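Local structure of phosphonopyruvate hydrolase (Variovorax sp., 2HJP) at residues R8-D12 / S13-F17; K29-Q33 / A34-G38; L64-M67 / R68-S72; G235-A238 / I239-A242; E271-E274 / L275-D278. The protein hydrolyses phosphonopyruvate to pyruvate and phosphate, cleaving its carbon-phosphorus bond with the help of a divalent metal ion such as magnesium, cobalt or manganese. All blocks are in the same frame, centred on the assembly; numbering follows the deposited sequence.

Contact 1: residues R8-D12 / S13-F17; sequences RAALD and SGRLF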
loop_
_atom_site.group_PDB
_atom_site.type_symbol
_atom_site.label_atom_id
_atom_site.label_comp_id
_atom_site.label_asym_id
_atom_site.label_seq_id
_atom_site.Cartn_x
_atom_site.Cartn_y
_atom_site.Cartn_z
ATOM N N ARG A 8 18.839 17.849 -15.452
ATOM C CA ARG A 8 19.321 19.232 -15.366
ATOM C C ARG A 8 20.291 19.500 -16.547
ATOM O O ARG A 8 20.237 20.547 -17.161
ATOM C CB ARG A 8 19.982 19.410 -13.986
ATOM C CG ARG A 8 20.098 20.815 -13.524
ATOM C CD ARG A 8 18.825 21.552 -13.433
ATOM N NE ARG A 8 18.142 21.415 -12.147
ATOM C CZ ARG A 8 17.362 22.380 -11.691
ATOM N NH1 ARG A 8 16.709 22.293 -10.520
ATOM N NH2 ARG A 8 17.243 23.479 -12.441
ATOM N N ALA A 9 21.135 18.542 -16.909
ATOM C CA ALA A 9 22.056 18.710 -18.033
ATOM C C ALA A 9 21.276 18.919 -19.369
ATOM O O ALA A 9 21.596 19.804 -20.184
ATOM C CB ALA A 9 22.987 17.481 -18.134
ATOM N N ALA A 10 20.249 18.106 -19.590
ATOM C CA ALA A 10 19.422 18.243 -20.791
ATOM C C ALA A 10 18.773 19.646 -20.798
ATOM O O ALA A 10 18.775 20.348 -21.811
ATOM C CB ALA A 10 18.332 17.126 -20.778
ATOM N N LEU A 11 18.238 20.081 -19.670
ATOM C CA LEU A 11 17.646 21.438 -19.640
ATOM C C LEU A 11 18.660 22.590 -19.865
ATOM O O LEU A 11 18.368 23.584 -20.563
ATOM C CB LEU A 11 16.983 21.716 -18.316
ATOM C CG LEU A 11 15.668 21.083 -18.034
ATOM C CD1 LEU A 11 15.330 21.348 -16.589
ATOM C CD2 LEU A 11 14.640 21.615 -19.018
ATOM N N ASP A 12 19.842 22.481 -19.268
ATOM C CA ASP A 12 20.832 23.553 -19.424
ATOM C C ASP A 12 21.496 23.434 -20.781
ATOM O O ASP A 12 22.025 24.393 -21.302
ATOM C CB ASP A 12 21.953 23.469 -18.355
ATOM C CG ASP A 12 21.441 23.461 -16.914
ATOM O OD1 ASP A 12 20.355 23.993 -16.619
ATOM O OD2 ASP A 12 22.161 22.905 -16.052
ATOM N N SER A 13 21.479 22.241 -21.364
ATOM C CA SER A 13 22.146 22.048 -22.638
ATOM C C SER A 13 21.469 22.663 -23.830
ATOM O O SER A 13 22.096 22.840 -24.850
ATOM C CB SER A 13 22.300 20.578 -22.964
ATOM O OG SER A 13 21.062 20.100 -23.486
ATOM N N GLY A 14 20.190 22.978 -23.763
ATOM C CA GLY A 14 19.605 23.497 -24.984
ATOM C C GLY A 14 19.018 22.418 -25.918
ATOM O O GLY A 14 18.274 22.743 -26.845
ATOM N N ARG A 15 19.368 21.149 -25.718
ATOM C CA ARG A 15 18.793 20.052 -26.522
ATOM C C ARG A 15 17.311 19.946 -26.133
ATOM O O ARG A 15 16.930 20.318 -25.042
ATOM C CB ARG A 15 19.432 18.695 -26.161
ATOM C CG ARG A 15 20.927 18.510 -26.464
ATOM C CD ARG A 15 21.383 17.138 -25.935
ATOM N NE ARG A 15 21.349 17.127 -24.460
ATOM C CZ ARG A 15 21.189 16.057 -23.664
ATOM N NH1 ARG A 15 21.182 16.242 -22.346
ATOM N NH2 ARG A 15 21.041 14.812 -24.150
ATOM N N LEU A 16 16.473 19.455 -27.021
ATOM C CA LEU A 16 15.051 19.257 -26.710
ATOM C C LEU A 16 14.936 17.858 -26.077
ATOM O O LEU A 16 15.324 16.842 -26.709
ATOM C CB LEU A 16 14.230 19.283 -27.994
ATOM C CG LEU A 16 12.743 18.977 -27.930
ATOM C CD1 LEU A 16 12.088 19.827 -26.851
ATOM C CD2 LEU A 16 12.139 19.277 -29.353
ATOM N N PHE A 17 14.358 17.793 -24.879
ATOM C CA PHE A 17 14.213 16.541 -24.103
ATOM C C PHE A 17 12.795 15.964 -24.304
ATOM O O PHE A 17 11.777 16.711 -24.183
ATOM C CB PHE A 17 14.413 16.884 -22.631
ATOM C CG PHE A 17 14.402 15.725 -21.698
ATOM C CD1 PHE A 17 15.544 14.974 -21.507
ATOM C CD2 PHE A 17 13.250 15.416 -20.985
ATOM C CE1 PHE A 17 15.573 13.897 -20.607
ATOM C CE2 PHE A 17 13.224 14.361 -20.074
ATOM C CZ PHE A 17 14.411 13.578 -19.873
#
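Ala10 meets three residues of the chain that follows it: Ser13, Arg15 and Phe17. Its carbonyl O takes the hydroxyl of Ser13, with OG of Ser13 2.8 Å from O of Ala10. The hydroxyl lies between its own backbone N and carbonyl carbon (chi1 80°), which turns it back over the last helical turn. It approaches well off the line of the C=O bond, tilted from the carbonyl plane. OG also accepts two bonds from Arg15. The backbone N of Arg15 lies 3.0 Å from OG of Ser13, and this bond makes an ST turn. NE of Arg15 reaches OG of Ser13 at 3.1 Å, nearly in the guanidinium plane. These three bonds fix the hydroxyl. The backbone N of Ser13 bonds to O of Ala9 at 2.7 Å, as the helix runs out. Gly14 then takes a positive phi, where a side chain would press on the carbonyl before it. This is the turn that leads from helix 3-13 into strand 17-21, the first strand of the TIM barrel. The Arg15 chain bends at chi3 (-68°), and its NH1 comes to 3.4 Å from CB of Ala10. Phe17 brings its ring against the same methyl, CD1 to CB of Ala10 at 3.6 Å. Beyond the contact, the Phe17 side chain packs on Ile231 of strand 229-234, and its backbone bonds with Gly230 and Val232 of that strand.

Contact 2: residues K29-Q33 / A34-G38; sequences KLAEQ and AGFGG. With XYS (alpha-D-xylopyranose), chain B.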
loop_
_atom_site.group_PDB
_atom_site.type_symbol
_atom_site.label_atom_id
_atom_site.label_comp_id
_atom_site.label_asym_id
_atom_site.label_seq_id
_atom_site.Cartn_x
_atom_site.Cartn_y
_atom_site.Cartn_z
ATOM N N LYS A 29 9.718 0.901 -19.232
ATOM C CA LYS A 29 10.876 0.221 -19.818
ATOM C C LYS A 29 10.811 0.270 -21.354
ATOM O O LYS A 29 11.849 0.489 -22.027
ATOM C CB LYS A 29 10.954 -1.223 -19.308
ATOM C CG LYS A 29 12.178 -2.044 -19.804
ATOM C CD LYS A 29 12.254 -3.364 -18.976
ATOM C CE LYS A 29 13.563 -4.114 -19.173
ATOM N NZ LYS A 29 13.590 -5.361 -18.334
ATOM N N LEU A 30 9.620 0.108 -21.943
ATOM C CA LEU A 30 9.581 0.160 -23.393
ATOM C C LEU A 30 9.914 1.560 -23.896
ATOM O O LEU A 30 10.565 1.687 -24.937
ATOM C CB LEU A 30 8.233 -0.310 -23.922
ATOM C CG LEU A 30 7.978 -1.808 -23.648
ATOM C CD1 LEU A 30 6.495 -2.134 -23.831
ATOM C CD2 LEU A 30 8.857 -2.679 -24.581
ATOM N N ALA A 31 9.442 2.592 -23.192
ATOM C CA ALA A 31 9.747 3.987 -23.601
ATOM C C ALA A 31 11.250 4.189 -23.557
ATOM O O ALA A 31 11.824 4.799 -24.507
ATOM C CB ALA A 31 9.069 5.027 -22.642
ATOM N N GLU A 32 11.905 3.677 -22.498
ATOM C CA GLU A 32 13.350 3.832 -22.404
ATOM C C GLU A 32 14.019 3.187 -23.603
ATOM O O GLU A 32 14.920 3.764 -24.233
ATOM C CB GLU A 32 13.930 3.215 -21.120
ATOM C CG GLU A 32 15.433 3.400 -21.116
ATOM C CD GLU A 32 16.118 3.013 -19.804
ATOM O OE1 GLU A 32 15.488 2.808 -18.778
ATOM O OE2 GLU A 32 17.350 2.939 -19.799
ATOM N N GLN A 33 13.586 1.967 -23.904
ATOM C CA GLN A 33 14.143 1.198 -24.995
ATOM C C GLN A 33 13.878 1.840 -26.347
ATOM O O GLN A 33 14.730 1.728 -27.244
ATOM C CB GLN A 33 13.626 -0.262 -24.947
ATOM C CG GLN A 33 14.265 -1.008 -23.750
ATOM C CD GLN A 33 13.887 -2.490 -23.721
ATOM O OE1 GLN A 33 13.072 -2.930 -24.518
ATOM N NE2 GLN A 33 14.463 -3.256 -22.758
ATOM N N ALA A 34 12.739 2.505 -26.492
ATOM C CA ALA A 34 12.402 3.197 -27.770
ATOM C C ALA A 34 13.298 4.452 -27.946
ATOM O O ALA A 34 13.404 4.965 -29.033
ATOM C CB ALA A 34 10.943 3.580 -27.809
ATOM N N GLY A 35 13.948 4.910 -26.869
ATOM C CA GLY A 35 14.856 6.029 -26.974
ATOM C C GLY A 35 14.349 7.346 -26.438
ATOM O O GLY A 35 14.968 8.363 -26.723
ATOM N N PHE A 36 13.221 7.374 -25.699
ATOM C CA PHE A 36 12.785 8.672 -25.186
ATOM C C PHE A 36 13.756 9.100 -24.098
ATOM O O PHE A 36 14.416 8.270 -23.475
ATOM C CB PHE A 36 11.336 8.603 -24.648
ATOM C CG PHE A 36 10.325 8.482 -25.722
ATOM C CD1 PHE A 36 9.919 9.618 -26.439
ATOM C CD2 PHE A 36 9.827 7.228 -26.065
ATOM C CE1 PHE A 36 9.024 9.523 -27.476
ATOM C CE2 PHE A 36 8.911 7.090 -27.133
ATOM C CZ PHE A 36 8.496 8.257 -27.849
ATOM N N GLY A 37 13.840 10.409 -23.883
ATOM C CA GLY A 37 14.723 11.005 -22.899
ATOM C C GLY A 37 14.300 10.726 -21.466
ATOM O O GLY A 37 15.142 10.510 -20.597
ATOM N N GLY A 38 13.000 10.750 -21.211
ATOM C CA GLY A 38 12.555 10.486 -19.858
ATOM C C GLY A 38 11.129 9.902 -19.860
ATOM O O GLY A 38 10.494 9.774 -20.940
HETATM C C1 XYS B . 18.915 -0.389 -19.007
HETATM C C2 XYS B . 19.538 -1.376 -17.979
HETATM C C3 XYS B . 20.081 -0.542 -16.777
HETATM C C4 XYS B . 21.072 0.588 -17.227
HETATM C C5 XYS B . 20.699 1.329 -18.528
HETATM O O1 XYS B . 17.761 0.356 -18.548
HETATM O O2 XYS B . 18.523 -2.265 -17.508
HETATM O O3 XYS B . 20.694 -1.414 -15.787
HETATM O O4 XYS B . 21.520 1.490 -16.192
HETATM O O5 XYS B . 19.911 0.517 -19.517
HETATM O O HOH W 1 16.126 6.071 -23.658
#
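The carbonyl O of Ala31 takes two backbone N-H groups from the turn beyond it. The bond from N of Phe36 to O of Ala31 is 3.2 Å long and fairly straight at 163°. The one from N of Gly35 is weak. Gly35 N makes its better bond to O of Glu32, at 3.0 Å, though it comes from above that carbonyl plane. A water also donates to O of Glu32, at 2.7 Å, and to O of Phe36. It thus bridges the last helical turn and the outgoing chain.

The Phe36 ring has O of Ala31 at its edge. CD2 of Phe36 lies 3.5 Å from O of Ala31 and 4.1 Å from CB of the same residue. Its CG stands beside the backbone N (chi1 -72°), which keeps the ring close to this turn. The ring also packs on Thr18 and Met20 of strand 17-21, and on Ile253 of the second subunit. Phe250 of that subunit covers Leu30, Ala31 and Ala34.

The Glu32 chain is extended, and its carboxylate has partners outside the turn. OE2 of Glu32 accepts from O1 of a bound xylopyranose at 2.9 Å, and is also hydrogen-bonded to the hydroxyl of Ser75.

Gly35 has a positive phi of 105°, where a CB would jam against the carbonyl before it. Positive phi and paired bonds back into the last turn define a Schellman motif. Here it ends helix 25-34 and sends the chain into strand 38-41, a beta-alpha-beta step of the TIM barrel.

Contact 3: residues L64-M67 / R68-S72; sequences LEMM and RAIAS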
loop_
_atom_site.group_PDB
_atom_site.type_symbol
_atom_site.label_atom_id
_atom_site.label_comp_id
_atom_site.label_asym_id
_atom_site.label_seq_id
_atom_site.Cartn_x
_atom_site.Cartn_y
_atom_site.Cartn_z
ATOM N N LEU A 64 2.235 7.623 -6.000
ATOM C CA LEU A 64 3.587 7.699 -5.432
ATOM C C LEU A 64 4.238 6.332 -5.520
ATOM O O LEU A 64 5.396 6.231 -5.946
ATOM C CB LEU A 64 3.516 8.189 -3.953
ATOM C CG LEU A 64 4.866 8.048 -3.217
ATOM C CD1 LEU A 64 5.899 8.989 -3.894
ATOM C CD2 LEU A 64 4.705 8.458 -1.721
ATOM N N GLU A 65 3.510 5.258 -5.168
ATOM C CA GLU A 65 4.134 3.916 -5.267
ATOM C C GLU A 65 4.429 3.499 -6.730
ATOM O O GLU A 65 5.413 2.835 -6.987
ATOM C CB GLU A 65 3.272 2.868 -4.535
ATOM C CG GLU A 65 3.257 3.178 -3.039
ATOM C CD GLU A 65 4.729 3.387 -2.445
ATOM O OE1 GLU A 65 5.680 2.598 -2.691
ATOM O OE2 GLU A 65 4.934 4.315 -1.672
ATOM N N MET A 66 3.572 3.901 -7.665
ATOM C CA MET A 66 3.821 3.615 -9.063
ATOM C C MET A 66 5.086 4.377 -9.470
ATOM O O MET A 66 5.824 3.870 -10.297
ATOM C CB MET A 66 2.624 4.072 -9.960
ATOM C CG MET A 66 2.865 3.747 -11.476
ATOM S SD MET A 66 3.474 2.042 -11.741
ATOM C CE MET A 66 1.866 1.167 -11.493
ATOM N N MET A 67 5.316 5.591 -8.958
ATOM C CA MET A 67 6.519 6.334 -9.364
ATOM C C MET A 67 7.734 5.589 -8.860
ATOM O O MET A 67 8.741 5.470 -9.570
ATOM C CB MET A 67 6.548 7.787 -8.848
ATOM C CG MET A 67 5.404 8.691 -9.390
ATOM S SD MET A 67 5.274 8.710 -11.221
ATOM C CE MET A 67 3.909 7.617 -11.537
ATOM N N ARG A 68 7.670 5.108 -7.619
ATOM C CA ARG A 68 8.784 4.325 -7.050
ATOM C C ARG A 68 9.144 3.113 -7.910
ATOM O O ARG A 68 10.324 2.854 -8.213
ATOM C CB ARG A 68 8.438 3.790 -5.645
ATOM C CG ARG A 68 9.686 3.621 -4.793
ATOM C CD ARG A 68 9.351 2.864 -3.467
ATOM N NE ARG A 68 8.312 3.660 -2.770
ATOM C CZ ARG A 68 8.534 4.828 -2.166
ATOM N NH1 ARG A 68 9.781 5.385 -2.108
ATOM N NH2 ARG A 68 7.477 5.505 -1.688
ATOM N N ALA A 69 8.114 2.358 -8.261
ATOM C CA ALA A 69 8.289 1.187 -9.065
ATOM C C ALA A 69 8.869 1.557 -10.464
ATOM O O ALA A 69 9.741 0.881 -10.958
ATOM C CB ALA A 69 6.877 0.456 -9.200
ATOM N N ILE A 70 8.360 2.614 -11.093
ATOM C CA ILE A 70 8.922 3.005 -12.402
ATOM C C ILE A 70 10.402 3.451 -12.271
ATOM O O ILE A 70 11.251 3.057 -13.045
ATOM C CB ILE A 70 8.123 4.180 -13.028
ATOM C CG1 ILE A 70 6.751 3.665 -13.512
ATOM C CG2 ILE A 70 8.998 4.863 -14.197
ATOM C CD1 ILE A 70 5.785 4.756 -13.953
ATOM N N ALA A 71 10.714 4.288 -11.276
ATOM C CA ALA A 71 12.069 4.762 -11.146
ATOM C C ALA A 71 13.025 3.595 -10.837
ATOM O O ALA A 71 14.168 3.669 -11.216
ATOM C CB ALA A 71 12.151 5.868 -10.056
ATOM N N SER A 72 12.555 2.520 -10.193
ATOM C CA SER A 72 13.443 1.408 -9.864
ATOM C C SER A 72 13.643 0.485 -11.056
ATOM O O SER A 72 14.450 -0.446 -11.033
ATOM C CB SER A 72 12.878 0.606 -8.666
ATOM O OG SER A 72 11.649 -0.016 -9.025
#
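Glu65 and Arg68 lie side by side and point the same way, one turn apart on helix 60-71. The guanidinium turns its NE side to the carboxylate and grips it with two nitrogens in a side-on salt bridge. NE of Arg68 meets OE1 of Glu65 at 2.8 Å, in a straight bond (179°). NH2 of Arg68 meets OE2 of Glu65, also at 2.8 Å. Each oxygen is met on its syn side, though 30° out of the carboxylate plane. Both oxygens lie nearly in the guanidinium plane, and the two flat groups are turned 24° from each other. The Glu65 chain bends at chi2, which swings the carboxylate forward to Arg68. Leu64 crosses the same arm at a slant, its CG 4.0 Å from NH2 of Arg68.

On another side of the helix the contact is apolar. Met66 crosses Ile70 obliquely, with CG of Met66 4.0 Å from CD1 of Ile70. Met67 runs alongside Ile70, and CE of Met67 lies 4.2 Å from CD1 of Ile70. Ile70 and Met67 both pack on Leu78 of strand 78-81, so this side faces the barrel wall. Met66 and Ala69 also meet Tyr50 of the second subunit.

A leucine in place of Arg68 would probably leave the Glu65 carboxylate without its mate and free to turn. NH1 of Arg68 lies close to its counterpart in the third subunit. The paired Glu65 carboxylate probably offsets some of the like charge gathered at that interface.

Contact 4: residues G235-A238 / I239-A242; sequences GNHA and IRAA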
loop_
_atom_site.group_PDB
_atom_site.type_symbol
_atom_site.label_atom_id
_atom_site.label_comp_id
_atom_site.label_asym_id
_atom_site.label_seq_id
_atom_site.Cartn_x
_atom_site.Cartn_y
_atom_site.Cartn_z
ATOM N N GLY A 235 1.711 12.990 -23.617
ATOM C CA GLY A 235 0.886 12.820 -22.441
ATOM C C GLY A 235 0.130 11.578 -22.134
ATOM O O GLY A 235 0.032 11.225 -20.936
ATOM N N ASN A 236 -0.386 10.890 -23.170
ATOM C CA ASN A 236 -1.218 9.706 -22.879
ATOM C C ASN A 236 -1.282 8.667 -24.006
ATOM O O ASN A 236 -2.234 7.903 -24.102
ATOM C CB ASN A 236 -2.672 10.204 -22.545
ATOM C CG ASN A 236 -3.296 11.094 -23.678
ATOM O OD1 ASN A 236 -2.894 11.002 -24.825
ATOM N ND2 ASN A 236 -4.284 11.960 -23.313
ATOM N N HIS A 237 -0.227 8.591 -24.802
ATOM C CA HIS A 237 -0.196 7.737 -25.952
ATOM C C HIS A 237 0.038 6.255 -25.601
ATOM O O HIS A 237 -0.366 5.354 -26.372
ATOM C CB HIS A 237 0.858 8.266 -26.931
ATOM C CG HIS A 237 0.628 9.691 -27.327
ATOM N ND1 HIS A 237 1.000 10.753 -26.521
ATOM C CD2 HIS A 237 -0.129 10.218 -28.329
ATOM C CE1 HIS A 237 0.461 11.873 -27.002
ATOM N NE2 HIS A 237 -0.225 11.573 -28.101
ATOM N N ALA A 238 0.629 5.992 -24.450
ATOM C CA ALA A 238 0.815 4.571 -24.085
ATOM C C ALA A 238 -0.554 3.978 -23.681
ATOM O O ALA A 238 -0.939 2.890 -24.153
ATOM C CB ALA A 238 1.755 4.434 -22.896
ATOM N N ILE A 239 -1.316 4.684 -22.854
ATOM C CA ILE A 239 -2.583 4.023 -22.444
ATOM C C ILE A 239 -3.532 3.892 -23.685
ATOM O O ILE A 239 -4.312 2.921 -23.838
ATOM C CB ILE A 239 -3.285 4.805 -21.230
ATOM C CG1 ILE A 239 -4.398 3.945 -20.626
ATOM C CG2 ILE A 239 -3.825 6.127 -21.684
ATOM C CD1 ILE A 239 -3.910 2.748 -19.817
ATOM N N ARG A 240 -3.419 4.854 -24.586
ATOM C CA ARG A 240 -4.270 4.864 -25.756
ATOM C C ARG A 240 -3.878 3.722 -26.642
ATOM O O ARG A 240 -4.756 2.967 -27.065
ATOM C CB ARG A 240 -4.244 6.230 -26.487
ATOM C CG ARG A 240 -5.159 7.235 -25.804
ATOM C CD ARG A 240 -4.706 8.713 -26.152
ATOM N NE ARG A 240 -5.140 9.077 -27.521
ATOM C CZ ARG A 240 -4.615 10.080 -28.201
ATOM N NH1 ARG A 240 -3.630 10.847 -27.622
ATOM N NH2 ARG A 240 -5.011 10.243 -29.453
ATOM N N ALA A 241 -2.578 3.546 -26.872
ATOM C CA ALA A 241 -2.136 2.432 -27.688
ATOM C C ALA A 241 -2.571 1.067 -27.061
ATOM O O ALA A 241 -2.975 0.115 -27.777
ATOM C CB ALA A 241 -0.569 2.451 -27.866
ATOM N N ALA A 242 -2.421 0.964 -25.739
ATOM C CA ALA A 242 -2.745 -0.238 -25.040
ATOM C C ALA A 242 -4.209 -0.559 -25.231
ATOM O O ALA A 242 -4.559 -1.691 -25.574
ATOM C CB ALA A 242 -2.437 -0.129 -23.525
HETATM O O HOH W 2 -2.483 12.897 -29.279
#
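Helix 237-256 starts here, with Asn236 at the N-cap position. The first turn closes loosely: N of Arg240 makes a weak bond to O of Asn236, at 3.3 Å. The next two bonds are firmer, from N of Ala241 to O of His237 and from N of Ala242 to O of Ala238, each 2.9 Å. The Asn236 side chain does not cap the helix. Instead its OD1 accepts from NH1 of Arg240 at 2.9 Å. The oxygen lies at the guanidinium edge, and the amide and guanidinium planes are almost perpendicular (89°). The same OD1 stands over one face of the His237 ring. A water joins NE2 of His237 to NH1 of Arg240, 2.9 Å from each. Arg240 also reaches the second subunit, with a salt bridge to Asp263 and a bond to the Pro267 carbonyl. A methionine here, with no guanidinium, would probably leave Asp263 of the second subunit without its mate and the Asn236 amide freer to turn. Ile239 sets its CG2 3.4 Å from O of Asn236. Gly235 touches the bound phosphonopyruvate, so this turn joins the active site at the C-terminal end of the barrel, after strand 229-234, to the subunit interface.

Contact 5: residues E271-E274 / L275-D278; sequences EIIE and LQGD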
loop_
_atom_site.group_PDB
_atom_site.type_symbol
_atom_site.label_atom_id
_atom_site.label_comp_id
_atom_site.label_asym_id
_atom_site.label_seq_id
_atom_site.Cartn_x
_atom_site.Cartn_y
_atom_site.Cartn_z
ATOM N N GLU A 271 9.207 -13.314 -25.209
ATOM C CA GLU A 271 9.550 -11.914 -25.280
ATOM C C GLU A 271 9.157 -11.157 -23.990
ATOM O O GLU A 271 9.867 -10.244 -23.517
ATOM C CB GLU A 271 8.838 -11.302 -26.470
ATOM C CG GLU A 271 9.519 -11.536 -27.787
ATOM C CD GLU A 271 8.719 -10.835 -28.857
ATOM O OE1 GLU A 271 7.835 -11.457 -29.471
ATOM O OE2 GLU A 271 8.966 -9.627 -29.034
ATOM N N ILE A 272 8.007 -11.499 -23.427
ATOM C CA ILE A 272 7.620 -10.850 -22.156
ATOM C C ILE A 272 8.577 -11.324 -21.040
ATOM O O ILE A 272 9.021 -10.517 -20.168
ATOM C CB ILE A 272 6.173 -11.241 -21.777
ATOM C CG1 ILE A 272 5.253 -10.946 -22.959
ATOM C CG2 ILE A 272 5.738 -10.462 -20.503
ATOM C CD1 ILE A 272 3.857 -11.552 -22.851
ATOM N N ILE A 273 8.899 -12.617 -21.023
ATOM C CA ILE A 273 9.795 -13.081 -19.978
ATOM C C ILE A 273 11.163 -12.334 -20.020
ATOM O O ILE A 273 11.790 -12.077 -18.974
ATOM C CB ILE A 273 9.980 -14.649 -20.085
ATOM C CG1 ILE A 273 8.662 -15.312 -19.620
ATOM C CG2 ILE A 273 11.085 -15.161 -19.133
ATOM C CD1 ILE A 273 8.496 -16.774 -20.032
ATOM N N GLU A 274 11.625 -11.997 -21.222
ATOM C CA GLU A 274 12.875 -11.271 -21.339
ATOM C C GLU A 274 12.708 -9.815 -20.815
ATOM O O GLU A 274 13.581 -9.256 -20.162
ATOM C CB GLU A 274 13.352 -11.299 -22.818
ATOM C CG GLU A 274 14.703 -10.534 -23.009
ATOM C CD GLU A 274 15.048 -10.245 -24.501
ATOM O OE1 GLU A 274 14.736 -11.097 -25.374
ATOM O OE2 GLU A 274 15.640 -9.170 -24.806
ATOM N N LEU A 275 11.566 -9.220 -21.101
ATOM C CA LEU A 275 11.291 -7.862 -20.653
ATOM C C LEU A 275 11.170 -7.833 -19.124
ATOM O O LEU A 275 11.374 -6.799 -18.498
ATOM C CB LEU A 275 9.982 -7.348 -21.280
ATOM C CG LEU A 275 10.167 -6.767 -22.703
ATOM C CD1 LEU A 275 8.818 -6.576 -23.348
ATOM C CD2 LEU A 275 10.942 -5.426 -22.622
ATOM N N GLN A 276 10.846 -8.980 -18.543
ATOM C CA GLN A 276 10.756 -9.102 -17.099
ATOM C C GLN A 276 12.112 -9.218 -16.383
ATOM O O GLN A 276 12.162 -9.259 -15.172
ATOM C CB GLN A 276 9.915 -10.342 -16.755
ATOM C CG GLN A 276 8.386 -10.141 -16.848
ATOM C CD GLN A 276 7.682 -11.503 -16.675
ATOM O OE1 GLN A 276 7.979 -12.477 -17.415
ATOM N NE2 GLN A 276 6.781 -11.595 -15.691
ATOM N N GLY A 277 13.203 -9.290 -17.131
ATOM C CA GLY A 277 14.515 -9.383 -16.509
ATOM C C GLY A 277 14.898 -10.832 -16.207
ATOM O O GLY A 277 15.716 -11.095 -15.286
ATOM N N ASP A 278 14.342 -11.772 -16.979
ATOM C CA ASP A 278 14.663 -13.172 -16.752
ATOM C C ASP A 278 16.168 -13.449 -16.732
ATOM O O ASP A 278 16.650 -14.217 -15.923
ATOM C CB ASP A 278 14.010 -14.032 -17.808
ATOM C CG ASP A 278 14.035 -15.503 -17.447
ATOM O OD1 ASP A 278 13.384 -15.859 -16.409
ATOM O OD2 ASP A 278 14.709 -16.253 -18.226
#
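Ile273 and Asp278 form the tight part of this turn. CG2 of Ile273 lies 3.4 Å from CB of Asp278, and the two side chains run side by side. Asp278 has CG anti to its backbone N (chi1 -167°), which lays its carboxylate group along that methyl. The backbone N of Asp278 bonds to O of Ile273 at 3.3 Å, in the carbonyl plane. The bond from N of Gly277 to O of Glu274 is 3.1 Å, coming from above the Glu274 carbonyl plane. With the positive phi of Gly277 these bonds form a Schellman motif, which ends helix 269-275. Gln276 crosses Ile273 and brings OE1 to 3.2 Å from CA of Ile273.

Glu274 lies on the solvent side. It is exposed, and its chain is extended. Leu275 instead packs on Leu26, Leu30 and Gln33 of helix 25-34.

Two of the acids have salt-bridge partners beyond the turn. OD2 of Asp278 pairs with Arg282, one turn on in the helix that Asp278 begins, and OE2 of Glu271 with Arg247 of the second subunit. The turn itself is thus held by backbone bonds and by close packing of Ile273 on Asp278. Asp278 is tied to its own helix, Glu271 to the second subunit, and the Leu275 carbonyl to Lys29 of helix 25-34.

In the fold
The five contacts follow one another along the chain, and none nests or crosses. Contact 1 closes the turn from helix 3-13 into strand 17-21. Contact 2 does the same from helix 25-34 into strand 38-41. The two meet where the Phe17 ring packs on Gly37 and Gly38. Contact 3 lies within helix 60-71, near contact 2 but not touching it. Contact 4 opens helix 237-256 after the last barrel strand. Contact 5 ends helix 269-275 and returns to contact 2 through Lys29, Leu30 and Gln33 at Leu275. Contacts 2 to 5 all touch the second subunit, so the barrel and the C-terminal helices share that interface.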